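Local coordinates for putative uncharacterized protein PH1404 (Pyrococcus horikoshii, PDB 3AF6), which probably terminates transcription genome-wide as a zinc-dependent nuclease of the metallo-beta-lactamase superfamily, cleaving nascent RNA at the exit channel of RNA polymerase, at residues 401-405 against 406-410. Sequence-based numbering, arbitrary orientation.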
loop_
_atom_site.group_PDB
_atom_site.type_symbol
_atom_site.label_atom_id
_atom_site.label_comp_id
_atom_site.label_asym_id
_atom_site.label_seq_id
_atom_site.Cartn_x
_atom_site.Cartn_y
_atom_site.Cartn_z
ATOM N N ILE A 401 -24.899 5.590 5.201
ATOM C CA ILE A 401 -24.273 6.760 5.796
ATOM C C ILE A 401 -23.582 6.296 7.072
ATOM O O ILE A 401 -24.208 5.702 7.953
ATOM C CB ILE A 401 -25.306 7.867 6.161
ATOM C CG1 ILE A 401 -25.769 8.603 4.902
ATOM C CG2 ILE A 401 -24.690 8.863 7.117
ATOM C CD1 ILE A 401 -26.814 7.864 4.119
ATOM N N GLN A 402 -22.283 6.551 7.162
ATOM C CA GLN A 402 -21.542 6.169 8.351
ATOM C C GLN A 402 -21.799 7.192 9.434
ATOM O O GLN A 402 -22.147 8.340 9.165
ATOM C CB GLN A 402 -20.046 6.091 8.059
ATOM C CG GLN A 402 -19.684 4.963 7.123
ATOM C CD GLN A 402 -18.328 5.132 6.482
ATOM O OE1 GLN A 402 -17.931 4.331 5.633
ATOM N NE2 GLN A 402 -17.607 6.172 6.880
ATOM N N MET A 403 -21.631 6.748 10.666
ATOM C CA MET A 403 -21.812 7.564 11.854
ATOM C C MET A 403 -20.746 8.669 11.890
ATOM O O MET A 403 -19.581 8.424 11.578
ATOM C CB MET A 403 -21.670 6.636 13.060
ATOM C CG MET A 403 -21.773 7.253 14.429
ATOM S SD MET A 403 -21.461 5.961 15.668
ATOM C CE MET A 403 -23.097 5.237 15.830
ATOM N N PRO A 404 -21.132 9.903 12.256
ATOM C CA PRO A 404 -20.170 11.012 12.326
ATOM C C PRO A 404 -18.964 10.624 13.191
ATOM O O PRO A 404 -19.135 10.057 14.268
ATOM C CB PRO A 404 -20.984 12.131 12.962
ATOM C CG PRO A 404 -22.357 11.864 12.470
ATOM C CD PRO A 404 -22.482 10.362 12.613
ATOM N N ARG A 405 -17.759 10.944 12.721
ATOM C CA ARG A 405 -16.518 10.613 13.423
ATOM C C ARG A 405 -16.506 10.914 14.914
ATOM O O ARG A 405 -15.978 10.134 15.705
ATOM C CB ARG A 405 -15.322 11.327 12.777
ATOM C CG ARG A 405 -15.381 11.404 11.245
ATOM C CD ARG A 405 -13.992 11.340 10.581
ATOM N NE ARG A 405 -13.826 10.081 9.853
ATOM C CZ ARG A 405 -13.182 9.011 10.316
ATOM N NH1 ARG A 405 -12.613 9.036 11.518
ATOM N NH2 ARG A 405 -13.138 7.900 9.585
ATOM N N GLU A 406 -17.089 12.034 15.311
ATOM C CA GLU A 406 -17.076 12.391 16.717
ATOM C C GLU A 406 -18.113 11.642 17.535
ATOM O O GLU A 406 -17.900 11.377 18.719
ATOM C CB GLU A 406 -17.262 13.894 16.875
ATOM C CG GLU A 406 -16.631 14.436 18.132
ATOM C CD GLU A 406 -16.576 15.940 18.145
ATOM O OE1 GLU A 406 -17.655 16.574 18.189
ATOM O OE2 GLU A 406 -15.451 16.482 18.107
ATOM N N GLU A 407 -19.236 11.304 16.912
ATOM C CA GLU A 407 -20.280 10.570 17.612
ATOM C C GLU A 407 -19.763 9.152 17.843
ATOM O O GLU A 407 -20.036 8.536 18.867
ATOM C CB GLU A 407 -21.550 10.528 16.770
ATOM C CG GLU A 407 -22.760 9.967 17.490
ATOM C CD GLU A 407 -23.949 9.777 16.554
ATOM O OE1 GLU A 407 -24.356 10.759 15.891
ATOM O OE2 GLU A 407 -24.477 8.643 16.480
ATOM N N ALA A 408 -19.003 8.646 16.881
ATOM C CA ALA A 408 -18.440 7.309 16.974
ATOM C C ALA A 408 -17.388 7.312 18.065
ATOM O O ALA A 408 -17.377 6.445 18.937
ATOM C CB ALA A 408 -17.810 6.912 15.648
ATOM N N GLU A 409 -16.499 8.296 17.994
ATOM C CA GLU A 409 -15.428 8.452 18.970
ATOM C C GLU A 409 -16.030 8.425 20.365
ATOM O O GLU A 409 -15.549 7.722 21.256
ATOM C CB GLU A 409 -14.720 9.784 18.747
ATOM C CG GLU A 409 -13.481 9.971 19.584
ATOM C CD GLU A 409 -12.833 11.327 19.364
ATOM O OE1 GLU A 409 -13.273 12.311 20.011
ATOM O OE2 GLU A 409 -11.889 11.407 18.538
ATOM N N LYS A 410 -17.099 9.187 20.545
ATOM C CA LYS A 410 -17.754 9.250 21.834
ATOM C C LYS A 410 -18.383 7.927 22.238
ATOM O O LYS A 410 -18.418 7.587 23.420
ATOM C CB LYS A 410 -18.807 10.360 21.843
ATOM C CG LYS A 410 -18.219 11.763 21.686
ATOM C CD LYS A 410 -19.236 12.824 22.051
ATOM C CE LYS A 410 -18.702 14.229 21.813
ATOM N NZ LYS A 410 -19.677 15.247 22.302
#
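Met403 and Glu407 meet at the N-terminal end of helix 405-420, in the Beta-Casp region, where the chain leaves the loop after strand 388-392 and Pro404 takes the N-cap position. Their side chains cross at about a right angle. The methionine reaches toward the first turn with CG anti to its own backbone N (chi1 178°), stays extended to SD and bends only at the last torsion. This brings Met403 SD to 3.6 Å from Ala408 CA and close to Ala408 CB, so the sulfur packs on the buried alanine, whose side chain also touches Ile588. On the Glu407 side, Met403 CG and the methyl CE both lie near carboxylate oxygen OE2, with CG at 3.7 Å from Glu407 OE2, an apolar-to-polar contact without a hydrogen bond. OE2 has its strong partner elsewhere, in a salt bridge to Arg411 one turn further along the helix. Pro404 approaches the same glutamate differently: ring and extended chain run side by side and point the same way, with Pro404 CD 3.8 Å from Glu407 OE1. Glu407 is thus bordered by the methionine at one carboxylate oxygen and by the proline ring at the other. The CB of Arg405 points away from the turn although it still touches Glu406 N; the side chain touches Thr373, makes a weak, long ion pair with Glu438 and lies about 9 Å from that of the zinc ligand His344. Glu409, one turn beyond Arg405, forms a salt bridge with Arg374, while its backbone N donates to Arg405 O over 3.0 Å. The helical bonding starts one residue earlier, at Pro404 O, which takes a weak, bent bond from Glu407 N and a sound one from Ala408 N, 3.0 Å from Pro404 O.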